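Local atomic coordinates of N-terminal acetyltransferase B complex subunit MDM20 (Candida albicans, PDB entry 5K04), a protein that probably serves as the non-catalytic, helical TPR-type subunit of the NatB N-terminal acetyltransferase complex that associates with the NAT3 chain. Residues F324-L328 and K345-Q349; E334-V340 and V355-F359; H442-N446 and S505-T511; F698-K703 and L746-L750. All blocks are in the same frame, centred on the assembly; numbering follows the deposited sequence.

Contact 1. Residues F324-L328 and K345-Q349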
loop_
_atom_site.group_PDB
_atom_site.type_symbol
_atom_site.label_atom_id
_atom_site.label_comp_id
_atom_site.label_asym_id
_atom_site.label_seq_id
_atom_site.Cartn_x
_atom_site.Cartn_y
_atom_site.Cartn_z
ATOM N N PHE A 324 -20.645 -32.402 14.597
ATOM C CA PHE A 324 -19.229 -32.147 14.857
ATOM C C PHE A 324 -19.054 -31.045 15.888
ATOM O O PHE A 324 -18.256 -31.174 16.824
ATOM C CB PHE A 324 -18.514 -31.778 13.555
ATOM C CG PHE A 324 -17.192 -31.075 13.762
ATOM C CD1 PHE A 324 -16.051 -31.791 14.106
ATOM C CD2 PHE A 324 -17.091 -29.700 13.601
ATOM C CE1 PHE A 324 -14.838 -31.144 14.293
ATOM C CE2 PHE A 324 -15.882 -29.047 13.783
ATOM C CZ PHE A 324 -14.752 -29.767 14.130
ATOM N N ILE A 325 -19.806 -29.954 15.731
ATOM C CA ILE A 325 -19.757 -28.850 16.677
ATOM C C ILE A 325 -20.275 -29.275 18.041
ATOM O O ILE A 325 -19.837 -28.746 19.069
ATOM C CB ILE A 325 -20.553 -27.664 16.118
ATOM C CG1 ILE A 325 -20.015 -27.265 14.736
ATOM C CG2 ILE A 325 -20.534 -26.499 17.105
ATOM C CD1 ILE A 325 -18.678 -26.535 14.787
ATOM N N GLY A 326 -21.209 -30.230 18.076
ATOM C CA GLY A 326 -21.730 -30.717 19.339
ATOM C C GLY A 326 -20.660 -31.211 20.286
ATOM O O GLY A 326 -20.844 -31.179 21.505
ATOM N N SER A 327 -19.527 -31.660 19.747
ATOM C CA SER A 327 -18.367 -31.955 20.574
ATOM C C SER A 327 -17.764 -30.661 21.126
ATOM O O SER A 327 -16.582 -30.369 20.915
ATOM C CB SER A 327 -17.346 -32.760 19.768
ATOM O OG SER A 327 -17.961 -33.905 19.196
ATOM N N LEU A 328 -18.594 -29.874 21.818
ATOM C CA LEU A 328 -18.180 -28.721 22.611
ATOM C C LEU A 328 -18.172 -29.037 24.106
ATOM O O LEU A 328 -18.338 -28.139 24.939
ATOM C CB LEU A 328 -19.088 -27.520 22.325
ATOM C CG LEU A 328 -20.619 -27.614 22.487
ATOM C CD1 LEU A 328 -21.094 -27.341 23.911
ATOM C CD2 LEU A 328 -21.328 -26.667 21.516
ATOM N N LYS A 345 -13.320 -20.894 19.005
ATOM C CA LYS A 345 -13.709 -20.263 17.748
ATOM C C LYS A 345 -14.861 -21.012 17.092
ATOM O O LYS A 345 -15.801 -20.391 16.584
ATOM C CB LYS A 345 -12.515 -20.206 16.808
ATOM C CG LYS A 345 -11.478 -19.171 17.190
ATOM C CD LYS A 345 -10.163 -19.476 16.513
ATOM C CE LYS A 345 -9.757 -18.395 15.579
ATOM N NZ LYS A 345 -8.277 -18.351 15.523
ATOM N N PHE A 346 -14.805 -22.348 17.090
ATOM C CA PHE A 346 -15.865 -23.119 16.457
ATOM C C PHE A 346 -17.219 -22.815 17.092
ATOM O O PHE A 346 -18.216 -22.642 16.382
ATOM C CB PHE A 346 -15.549 -24.611 16.528
ATOM C CG PHE A 346 -14.490 -25.063 15.555
ATOM C CD1 PHE A 346 -14.696 -24.948 14.180
ATOM C CD2 PHE A 346 -13.301 -25.629 16.004
ATOM C CE1 PHE A 346 -13.725 -25.358 13.268
ATOM C CE2 PHE A 346 -12.326 -26.057 15.108
ATOM C CZ PHE A 346 -12.537 -25.913 13.733
ATOM N N VAL A 347 -17.273 -22.712 18.425
ATOM C CA VAL A 347 -18.525 -22.453 19.141
ATOM C C VAL A 347 -18.763 -20.954 19.288
ATOM O O VAL A 347 -19.684 -20.532 19.993
ATOM C CB VAL A 347 -18.526 -23.123 20.522
ATOM C CG1 VAL A 347 -18.218 -24.597 20.389
ATOM C CG2 VAL A 347 -17.520 -22.444 21.438
ATOM N N ASN A 348 -17.947 -20.154 18.608
ATOM C CA ASN A 348 -17.923 -18.692 18.718
ATOM C C ASN A 348 -18.180 -18.207 20.147
ATOM O O ASN A 348 -19.149 -17.504 20.433
ATOM C CB ASN A 348 -18.910 -18.048 17.754
ATOM C CG ASN A 348 -18.715 -16.545 17.663
ATOM O OD1 ASN A 348 -17.645 -16.028 17.993
ATOM N ND2 ASN A 348 -19.750 -15.835 17.228
ATOM N N GLN A 349 -17.276 -18.588 21.049
ATOM C CA GLN A 349 -17.357 -18.142 22.432
ATOM C C GLN A 349 -16.474 -16.920 22.620
ATOM O O GLN A 349 -15.303 -16.934 22.240
ATOM C CB GLN A 349 -16.946 -19.241 23.407
ATOM C CG GLN A 349 -17.253 -18.867 24.857
ATOM C CD GLN A 349 -17.139 -20.045 25.777
ATOM O OE1 GLN A 349 -17.431 -21.178 25.395
ATOM N NE2 GLN A 349 -16.699 -19.794 27.000
#
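Phe346 and Val347, the residues that meet Phe324, Ile325 and Leu328, sit where their helix is closed off by a hydrogen bond from Asn348 N to Lys345 O of 3.0 Å. Asn348, with positive phi, takes the C-prime place of a Schellman motif, and this turn ends the helix right beside the contact. Everything across the interface is apolar. Phe324 presents its edge to a face of Phe346 in a T-shaped (edge-to-face) stack, the ring centroids 5.5 Å apart and the planes at 87°. Phe324 CE2 stands over the Phe346 ring toward its rim rather than its middle, 4.3 Å from Phe346 CD1. Next to the rings, Ile325 crosses Phe346 at about a right angle and sets its CD1 4.1 Å from Phe346 CB. Val347 turns its CG1 away from its own carbonyl carbon (chi1 -54°), which brings that methyl to the other segment, 3.6 Å from Leu328 CB and 3.9 Å from Leu328 CD2. Ile325 CG2 lies a little farther from the same methyl. Phe324 is buried, whereas Leu328 is exposed. Helix 295-305 extends the aromatic cluster through Tyr302, which stacks edge-to-face with Phe324, and helix 311-315 does so through Tyr312, which pairs in the same way with Phe346. Lys345 packs on Gln83 of the NAT3 chain and on Arg378 of helix 372-383.

Contact 2. Residues E334-V340 and V355-F359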
loop_
_atom_site.group_PDB
_atom_site.type_symbol
_atom_site.label_atom_id
_atom_site.label_comp_id
_atom_site.label_asym_id
_atom_site.label_seq_id
_atom_site.Cartn_x
_atom_site.Cartn_y
_atom_site.Cartn_z
ATOM N N GLU A 334 -9.474 -28.076 27.792
ATOM C CA GLU A 334 -8.547 -29.131 27.405
ATOM C C GLU A 334 -7.108 -28.740 27.753
ATOM O O GLU A 334 -6.865 -27.667 28.310
ATOM C CB GLU A 334 -8.681 -29.426 25.914
ATOM C CG GLU A 334 -8.351 -30.848 25.536
ATOM C CD GLU A 334 -8.708 -31.151 24.101
ATOM O OE1 GLU A 334 -9.826 -30.787 23.680
ATOM O OE2 GLU A 334 -7.874 -31.749 23.390
ATOM N N GLU A 335 -6.152 -29.611 27.422
ATOM C CA GLU A 335 -4.768 -29.397 27.828
ATOM C C GLU A 335 -3.966 -28.611 26.804
ATOM O O GLU A 335 -3.103 -27.817 27.187
ATOM C CB GLU A 335 -4.075 -30.734 28.109
ATOM C CG GLU A 335 -4.396 -31.313 29.492
ATOM C CD GLU A 335 -3.328 -32.267 29.997
ATOM O OE1 GLU A 335 -2.982 -33.225 29.269
ATOM O OE2 GLU A 335 -2.826 -32.047 31.121
ATOM N N ASN A 336 -4.231 -28.813 25.514
ATOM C CA ASN A 336 -3.491 -28.135 24.460
ATOM C C ASN A 336 -4.159 -26.801 24.147
ATOM O O ASN A 336 -5.301 -26.758 23.673
ATOM C CB ASN A 336 -3.382 -28.995 23.201
ATOM C CG ASN A 336 -2.662 -28.281 22.083
ATOM O OD1 ASN A 336 -3.277 -27.595 21.284
ATOM N ND2 ASN A 336 -1.349 -28.421 22.036
ATOM N N LEU A 337 -3.413 -25.722 24.391
ATOM C CA LEU A 337 -3.939 -24.367 24.279
ATOM C C LEU A 337 -4.586 -24.119 22.917
ATOM O O LEU A 337 -5.707 -23.606 22.833
ATOM C CB LEU A 337 -2.801 -23.375 24.546
ATOM C CG LEU A 337 -2.948 -21.953 24.025
ATOM C CD1 LEU A 337 -4.219 -21.291 24.548
ATOM C CD2 LEU A 337 -1.735 -21.160 24.447
ATOM N N ILE A 338 -3.900 -24.498 21.838
ATOM C CA ILE A 338 -4.416 -24.231 20.492
ATOM C C ILE A 338 -5.663 -25.073 20.184
ATOM O O ILE A 338 -6.587 -24.602 19.508
ATOM C CB ILE A 338 -3.287 -24.426 19.463
ATOM C CG1 ILE A 338 -2.297 -23.248 19.589
ATOM C CG2 ILE A 338 -3.851 -24.544 18.033
ATOM C CD1 ILE A 338 -0.995 -23.422 18.846
ATOM N N THR A 339 -5.733 -26.304 20.696
ATOM C CA THR A 339 -6.985 -27.054 20.642
ATOM C C THR A 339 -8.124 -26.240 21.241
ATOM O O THR A 339 -9.208 -26.152 20.659
ATOM C CB THR A 339 -6.832 -28.389 21.379
ATOM O OG1 THR A 339 -5.756 -29.138 20.806
ATOM C CG2 THR A 339 -8.125 -29.224 21.313
ATOM N N VAL A 340 -7.881 -25.604 22.392
ATOM C CA VAL A 340 -8.921 -24.804 23.032
ATOM C C VAL A 340 -9.248 -23.570 22.194
ATOM O O VAL A 340 -10.415 -23.185 22.058
ATOM C CB VAL A 340 -8.488 -24.434 24.460
ATOM C CG1 VAL A 340 -9.533 -23.529 25.129
ATOM C CG2 VAL A 340 -8.278 -25.697 25.277
ATOM N N VAL A 355 -9.531 -19.127 29.929
ATOM C CA VAL A 355 -8.421 -19.764 29.228
ATOM C C VAL A 355 -7.169 -18.912 29.347
ATOM O O VAL A 355 -6.063 -19.434 29.553
ATOM C CB VAL A 355 -8.787 -20.017 27.757
ATOM C CG1 VAL A 355 -7.625 -20.679 27.028
ATOM C CG2 VAL A 355 -10.029 -20.870 27.658
ATOM N N TYR A 356 -7.327 -17.588 29.222
ATOM C CA TYR A 356 -6.227 -16.665 29.481
ATOM C C TYR A 356 -5.573 -16.945 30.836
ATOM O O TYR A 356 -4.346 -17.035 30.942
ATOM C CB TYR A 356 -6.716 -15.216 29.411
ATOM C CG TYR A 356 -5.641 -14.266 29.874
ATOM C CD1 TYR A 356 -4.609 -13.892 29.019
ATOM C CD2 TYR A 356 -5.620 -13.791 31.182
ATOM C CE1 TYR A 356 -3.595 -13.055 29.447
ATOM C CE2 TYR A 356 -4.608 -12.960 31.629
ATOM C CZ TYR A 356 -3.601 -12.586 30.760
ATOM O OH TYR A 356 -2.605 -11.745 31.199
ATOM N N GLU A 357 -6.382 -17.099 31.884
ATOM C CA GLU A 357 -5.818 -17.338 33.212
ATOM C C GLU A 357 -5.023 -18.636 33.281
ATOM O O GLU A 357 -4.137 -18.761 34.133
ATOM C CB GLU A 357 -6.921 -17.339 34.269
ATOM C CG GLU A 357 -7.546 -15.962 34.539
ATOM C CD GLU A 357 -6.596 -14.965 35.205
ATOM O OE1 GLU A 357 -5.505 -15.374 35.655
ATOM O OE2 GLU A 357 -6.951 -13.768 35.281
ATOM N N ARG A 358 -5.302 -19.595 32.399
ATOM C CA ARG A 358 -4.561 -20.852 32.367
ATOM C C ARG A 358 -3.310 -20.784 31.505
ATOM O O ARG A 358 -2.443 -21.649 31.632
ATOM C CB ARG A 358 -5.457 -21.986 31.863
ATOM C CG ARG A 358 -6.433 -22.526 32.906
ATOM C CD ARG A 358 -7.610 -23.215 32.232
ATOM N NE ARG A 358 -7.179 -24.320 31.380
ATOM C CZ ARG A 358 -7.893 -24.818 30.368
ATOM N NH1 ARG A 358 -9.086 -24.307 30.066
ATOM N NH2 ARG A 358 -7.410 -25.828 29.650
ATOM N N PHE A 359 -3.195 -19.783 30.636
ATOM C CA PHE A 359 -2.051 -19.656 29.736
ATOM C C PHE A 359 -1.619 -18.194 29.596
ATOM O O PHE A 359 -1.323 -17.723 28.490
ATOM C CB PHE A 359 -2.368 -20.236 28.353
ATOM C CG PHE A 359 -2.947 -21.629 28.369
ATOM C CD1 PHE A 359 -4.314 -21.826 28.445
ATOM C CD2 PHE A 359 -2.127 -22.737 28.245
ATOM C CE1 PHE A 359 -4.856 -23.108 28.442
ATOM C CE2 PHE A 359 -2.661 -24.031 28.241
ATOM C CZ PHE A 359 -4.026 -24.212 28.346
#
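The first turn of helix 337-346 and the last turn of helix 353-358 pair in opposite chain order, Leu337 CA lying 7.5 Å from Phe359 CA and Val340 CA 8.0 Å from Val355 CA. Leu337 and Phe359 run antiparallel alongside one another, and Leu337 CB comes over one face of the ring in a CH-pi contact, 3.9 Å from the ring centroid and 17° off its normal. Leu337 CG is anti to the backbone N (chi1 159°), which places the two methyls toward the root of the ring, at its CB-CG end: Leu337 CD1 lies 3.9 Å from Phe359 CD1. One turn further on, Val340 and Val355 meet tip to tip, Val340 CG1 3.7 Å from Val355 CG2. At the edge of the Phe359 ring, near its plane, stands the carbonyl oxygen of Glu335, 3.9 Å from Phe359 CZ. The N-terminus of helix 337-346 is capped by Asn336, whose OD1 accepts from Thr339 N in a bond of 2.8 Å lying in the carbonyl plane. Val372 of helix 372-383 touches both Leu337 and Phe359. The sound contacts between the helices are therefore apolar, while the cap ties Thr339 N to Asn336 within its own segment and Thr339 OG1 bonds to Asn306.

Contact 3. Residues H442-N446 and S505-T511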
loop_
_atom_site.group_PDB
_atom_site.type_symbol
_atom_site.label_atom_id
_atom_site.label_comp_id
_atom_site.label_asym_id
_atom_site.label_seq_id
_atom_site.Cartn_x
_atom_site.Cartn_y
_atom_site.Cartn_z
ATOM N N HIS A 442 4.112 2.531 5.418
ATOM C CA HIS A 442 3.576 3.869 5.684
ATOM C C HIS A 442 2.379 4.161 4.792
ATOM O O HIS A 442 1.407 4.775 5.233
ATOM C CB HIS A 442 4.642 4.948 5.485
ATOM C CG HIS A 442 5.751 4.909 6.486
ATOM N ND1 HIS A 442 5.533 4.994 7.842
ATOM C CD2 HIS A 442 7.093 4.819 6.327
ATOM C CE1 HIS A 442 6.692 4.956 8.478
ATOM N NE2 HIS A 442 7.655 4.855 7.581
ATOM N N GLU A 443 2.421 3.705 3.532
ATOM C CA GLU A 443 1.299 3.967 2.636
ATOM C C GLU A 443 0.042 3.245 3.106
ATOM O O GLU A 443 -1.070 3.759 2.925
ATOM C CB GLU A 443 1.672 3.588 1.196
ATOM C CG GLU A 443 0.490 3.348 0.269
ATOM C CD GLU A 443 -0.219 4.618 -0.164
ATOM O OE1 GLU A 443 0.353 5.719 -0.007
ATOM O OE2 GLU A 443 -1.350 4.500 -0.682
ATOM N N THR A 444 0.197 2.092 3.769
ATOM C CA THR A 444 -0.963 1.307 4.183
ATOM C C THR A 444 -1.382 1.536 5.634
ATOM O O THR A 444 -2.538 1.249 5.967
ATOM C CB THR A 444 -0.719 -0.202 3.939
ATOM O OG1 THR A 444 0.424 -0.666 4.672
ATOM C CG2 THR A 444 -0.480 -0.458 2.455
ATOM N N LEU A 445 -0.492 2.072 6.495
ATOM C CA LEU A 445 -0.727 2.139 7.945
ATOM C C LEU A 445 -0.683 3.548 8.536
ATOM O O LEU A 445 -1.038 3.729 9.709
ATOM C CB LEU A 445 0.307 1.258 8.675
ATOM C CG LEU A 445 0.163 -0.225 8.291
ATOM C CD1 LEU A 445 1.269 -1.076 8.908
ATOM C CD2 LEU A 445 -1.246 -0.750 8.679
ATOM N N ASN A 446 -0.195 4.517 7.778
ATOM C CA ASN A 446 -0.186 5.951 8.028
ATOM C C ASN A 446 -1.351 6.468 8.861
ATOM O O ASN A 446 -1.182 7.260 9.792
ATOM C CB ASN A 446 -0.250 6.597 6.652
ATOM C CG ASN A 446 0.190 7.961 6.640
ATOM O OD1 ASN A 446 0.157 8.632 7.659
ATOM N ND2 ASN A 446 0.592 8.429 5.464
ATOM N N SER A 505 -2.214 8.901 -3.755
ATOM C CA SER A 505 -2.970 8.170 -2.761
ATOM C C SER A 505 -3.428 9.117 -1.658
ATOM O O SER A 505 -2.826 10.167 -1.412
ATOM C CB SER A 505 -2.148 7.013 -2.181
ATOM O OG SER A 505 -1.252 7.419 -1.156
ATOM N N ILE A 506 -4.526 8.735 -1.006
ATOM C CA ILE A 506 -5.030 9.518 0.112
ATOM C C ILE A 506 -4.001 9.554 1.239
ATOM O O ILE A 506 -3.861 10.568 1.931
ATOM C CB ILE A 506 -6.393 8.954 0.563
ATOM C CG1 ILE A 506 -6.948 9.737 1.765
ATOM C CG2 ILE A 506 -6.299 7.462 0.886
ATOM C CD1 ILE A 506 -7.454 11.106 1.403
ATOM N N SER A 507 -3.209 8.486 1.385
ATOM C CA SER A 507 -2.186 8.458 2.433
ATOM C C SER A 507 -1.042 9.433 2.142
ATOM O O SER A 507 -0.441 9.995 3.074
ATOM C CB SER A 507 -1.656 7.027 2.603
ATOM O OG SER A 507 -2.712 6.135 2.948
ATOM N N LEU A 508 -0.710 9.622 0.861
ATOM C CA LEU A 508 0.313 10.592 0.464
ATOM C C LEU A 508 -0.169 12.011 0.697
ATOM O O LEU A 508 0.566 12.859 1.218
ATOM C CB LEU A 508 0.668 10.410 -1.019
ATOM C CG LEU A 508 1.263 11.631 -1.726
ATOM C CD1 LEU A 508 2.662 11.957 -1.196
ATOM C CD2 LEU A 508 1.258 11.470 -3.285
ATOM N N ASN A 509 -1.410 12.288 0.282
ATOM C CA ASN A 509 -1.977 13.624 0.438
ATOM C C ASN A 509 -2.257 13.945 1.903
ATOM O O ASN A 509 -2.059 15.082 2.341
ATOM C CB ASN A 509 -3.221 13.726 -0.433
ATOM C CG ASN A 509 -2.863 13.863 -1.916
ATOM O OD1 ASN A 509 -2.122 14.775 -2.292
ATOM N ND2 ASN A 509 -3.358 12.946 -2.749
ATOM N N PHE A 510 -2.666 12.941 2.683
ATOM C CA PHE A 510 -2.762 13.136 4.124
ATOM C C PHE A 510 -1.408 13.486 4.724
ATOM O O PHE A 510 -1.315 14.360 5.594
ATOM C CB PHE A 510 -3.319 11.888 4.805
ATOM C CG PHE A 510 -3.491 12.070 6.263
ATOM C CD1 PHE A 510 -4.435 12.958 6.737
ATOM C CD2 PHE A 510 -2.685 11.405 7.154
ATOM C CE1 PHE A 510 -4.580 13.165 8.074
ATOM C CE2 PHE A 510 -2.824 11.610 8.497
ATOM C CZ PHE A 510 -3.769 12.493 8.962
ATOM N N THR A 511 -0.351 12.799 4.272
ATOM C CA THR A 511 1.003 13.096 4.730
ATOM C C THR A 511 1.369 14.555 4.462
ATOM O O THR A 511 1.913 15.232 5.341
ATOM C CB THR A 511 1.996 12.131 4.055
ATOM O OG1 THR A 511 1.757 10.788 4.502
ATOM C CG2 THR A 511 3.417 12.505 4.370
HETATM O O HOH W 1 -3.737 5.157 0.415
#
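Ser505 and Glu443 make the tight end of this contact: Ser505 OG donates to Glu443 OE1 over 2.6 Å, on the syn lone pair of the carboxylate. The same hydroxyl accepts from Leu508 N at 3.0 Å, so Ser505 N-caps helix 506-521 while holding the glutamate. The Glu443 chain is bent at its second torsion (chi2 74°), which folds the carboxylate back to the cap. Alongside, Ser507 OG donates to Glu443 O, 2.9 Å away and tilted 20° from the carbonyl plane. On this side a water links the carboxylate to the Ser507 hydroxyl, donating to Glu443 OE2 and Ser507 OG. Tyr469 OH at OE1 and Asn549 ND2 at OE2 add polar partners that would probably favour the ionised form of Glu443. The Asn446 end is equally buried, no touching residue being exposed, but less well bonded. Its OD1 stands at the edge of the Phe510 ring, 4.0 Å from Phe510 CD2, and has no hydrogen-bonding partner in the model. Asn446 ND2 approaches Thr511 OG1 to 2.8 Å, while Thr511 OG1 itself donates to Ser507 O. The contact joins the end of helix 440-445 to the start of helix 506-521 in the interior of the chain. Helix 456-485 lies against it through Trp462 and Tyr469, and helix 571-584 packs on Phe510. Asn16 of the NAT3 chain hydrogen-bonds to Thr444, and Phe13 of that chain packs on Glu443 and Thr444.

Contact 4. Residues F698-K703 and L746-L750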
loop_
_atom_site.group_PDB
_atom_site.type_symbol
_atom_site.label_atom_id
_atom_site.label_comp_id
_atom_site.label_asym_id
_atom_site.label_seq_id
_atom_site.Cartn_x
_atom_site.Cartn_y
_atom_site.Cartn_z
ATOM N N PHE A 698 -9.776 34.049 21.985
ATOM C CA PHE A 698 -10.128 32.631 21.917
ATOM C C PHE A 698 -9.372 31.823 22.964
ATOM O O PHE A 698 -9.956 30.986 23.663
ATOM C CB PHE A 698 -9.835 32.071 20.516
ATOM C CG PHE A 698 -10.845 32.468 19.469
ATOM C CD1 PHE A 698 -11.913 33.296 19.777
ATOM C CD2 PHE A 698 -10.726 32.010 18.176
ATOM C CE1 PHE A 698 -12.838 33.642 18.810
ATOM C CE2 PHE A 698 -11.642 32.352 17.209
ATOM C CZ PHE A 698 -12.697 33.165 17.528
ATOM N N GLY A 699 -8.060 32.047 23.064
ATOM C CA GLY A 699 -7.254 31.259 23.983
ATOM C C GLY A 699 -7.716 31.416 25.416
ATOM O O GLY A 699 -7.926 30.428 26.124
ATOM N N LYS A 700 -7.913 32.667 25.851
ATOM C CA LYS A 700 -8.480 32.902 27.175
ATOM C C LYS A 700 -9.855 32.257 27.311
ATOM O O LYS A 700 -10.150 31.601 28.318
ATOM C CB LYS A 700 -8.567 34.405 27.446
ATOM C CG LYS A 700 -9.302 34.754 28.720
ATOM C CD LYS A 700 -9.330 36.258 28.948
ATOM C CE LYS A 700 -9.814 36.601 30.357
ATOM N NZ LYS A 700 -9.868 38.080 30.606
ATOM N N GLU A 701 -10.705 32.416 26.294
ATOM C CA GLU A 701 -12.090 31.976 26.424
ATOM C C GLU A 701 -12.196 30.451 26.442
ATOM O O GLU A 701 -13.037 29.903 27.167
ATOM C CB GLU A 701 -12.941 32.616 25.317
ATOM C CG GLU A 701 -13.205 34.122 25.591
ATOM C CD GLU A 701 -13.737 34.907 24.390
ATOM O OE1 GLU A 701 -13.836 34.349 23.284
ATOM O OE2 GLU A 701 -14.058 36.105 24.551
ATOM N N PHE A 702 -11.331 29.750 25.694
ATOM C CA PHE A 702 -11.380 28.286 25.695
ATOM C C PHE A 702 -10.746 27.700 26.962
ATOM O O PHE A 702 -11.233 26.696 27.496
ATOM C CB PHE A 702 -10.721 27.721 24.417
ATOM C CG PHE A 702 -11.666 27.651 23.229
ATOM C CD1 PHE A 702 -11.903 28.774 22.431
ATOM C CD2 PHE A 702 -12.354 26.486 22.945
ATOM C CE1 PHE A 702 -12.804 28.723 21.353
ATOM C CE2 PHE A 702 -13.256 26.420 21.868
ATOM C CZ PHE A 702 -13.477 27.541 21.067
ATOM N N LYS A 703 -9.678 28.321 27.462
ATOM C CA LYS A 703 -9.113 27.912 28.747
ATOM C C LYS A 703 -10.153 27.954 29.860
ATOM O O LYS A 703 -10.237 27.028 30.671
ATOM C CB LYS A 703 -7.923 28.794 29.097
ATOM C CG LYS A 703 -6.722 28.552 28.189
ATOM C CD LYS A 703 -5.657 29.633 28.336
ATOM C CE LYS A 703 -4.475 29.324 27.416
ATOM N NZ LYS A 703 -3.397 30.342 27.525
ATOM N N LEU A 746 -2.452 23.103 22.476
ATOM C CA LEU A 746 -3.375 23.689 21.506
ATOM C C LEU A 746 -3.921 25.026 22.004
ATOM O O LEU A 746 -3.951 26.010 21.258
ATOM C CB LEU A 746 -4.516 22.703 21.212
ATOM C CG LEU A 746 -4.078 21.399 20.531
ATOM C CD1 LEU A 746 -5.245 20.458 20.249
ATOM C CD2 LEU A 746 -3.306 21.684 19.222
ATOM N N LEU A 747 -4.349 25.075 23.273
ATOM C CA LEU A 747 -4.914 26.292 23.857
ATOM C C LEU A 747 -3.924 27.449 23.836
ATOM O O LEU A 747 -4.296 28.589 23.539
ATOM C CB LEU A 747 -5.352 26.012 25.291
ATOM C CG LEU A 747 -6.537 25.069 25.449
ATOM C CD1 LEU A 747 -6.676 24.663 26.899
ATOM C CD2 LEU A 747 -7.797 25.755 24.986
ATOM N N ASN A 748 -2.658 27.177 24.172
ATOM C CA ASN A 748 -1.603 28.181 24.098
ATOM C C ASN A 748 -1.267 28.574 22.666
ATOM O O ASN A 748 -0.578 29.573 22.456
ATOM C CB ASN A 748 -0.344 27.662 24.792
ATOM C CG ASN A 748 -0.548 27.429 26.285
ATOM O OD1 ASN A 748 -1.515 27.908 26.889
ATOM N ND2 ASN A 748 0.365 26.682 26.883
ATOM N N SER A 749 -1.716 27.802 21.688
ATOM C CA SER A 749 -1.479 28.109 20.288
ATOM C C SER A 749 -2.605 28.938 19.681
ATOM O O SER A 749 -2.432 29.480 18.586
ATOM C CB SER A 749 -1.288 26.811 19.500
ATOM O OG SER A 749 0.008 26.281 19.701
ATOM N N LEU A 750 -3.755 29.016 20.352
ATOM C CA LEU A 750 -4.788 29.978 20.000
ATOM C C LEU A 750 -4.327 31.364 20.466
ATOM O O LEU A 750 -4.632 32.364 19.823
ATOM C CB LEU A 750 -6.133 29.613 20.645
ATOM C CG LEU A 750 -6.858 28.301 20.331
ATOM C CD1 LEU A 750 -7.877 27.972 21.427
ATOM C CD2 LEU A 750 -7.563 28.388 19.016
#
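Gly699 and Leu750 bring the two backbones close, their CA atoms only 4.9 Å apart. With no side chain between, Gly699 CA packs directly against Leu750 CB at 3.9 Å. Leu750 is the last residue of the chain and closes a type I beta turn that starts at Leu747, so that both leucines of the turn face helix 698-703.

The apolar contacts centre on these two leucines. Leu747 CD2 presses on Phe702 CB at 3.6 Å, and Leu750 CD1 comes to the same Phe702 CB at 4.1 Å, so that one methylene is touched by two different branches. Leu750 CB also approaches Phe698 CB, although the Phe698 ring itself leads off to other neighbours. Lys703 contributes with its aliphatic part: its chain is extended beyond CG and lies antiparallel alongside Leu747, with Lys703 CE 4.0 Å from Leu747 CB.

The polar contact lies at the end of that lysine. Lys703 NZ donates to Asn748 OD1 over 3.1 Å, with a C=O...N angle of 150° and the donor tilted 21° from the amide plane. The two side chains cross there at about a right angle.

Helix 661-682 packs on Leu750 through Val670 and Ile673, and Thr646 of helix 646-649 touches Phe698 and Phe702. The chain terminus is thus held mainly by hydrophobic burial against a helix, and the single hydrogen bond between the segments joins exposed residues at the border of the contact, where the methylenes of Lys703 screen Leu747.

Contacts 1 and 2 share helix 337-346, gripping its end and its start respectively, and their centres are 15 Å apart without the two touching. Contact 1 is a surface contact and contact 2 is partly buried, yet both rely on apolar and aromatic packing. Contact 3, whose centre lies about 6 Å from the centre of the chain, is the buried one and also the most polar: it joins helix ends through hydroxyls, a carboxylate and a water, close to the NAT3 chain. Contact 4, partly buried and at the C-terminus, again depends on leucine and phenylalanine packing, with one lysine bond at its exposed border. The interior contact thus carries hydrogen bonds, whereas the three peripheral ones rest mainly on hydrophobic contact.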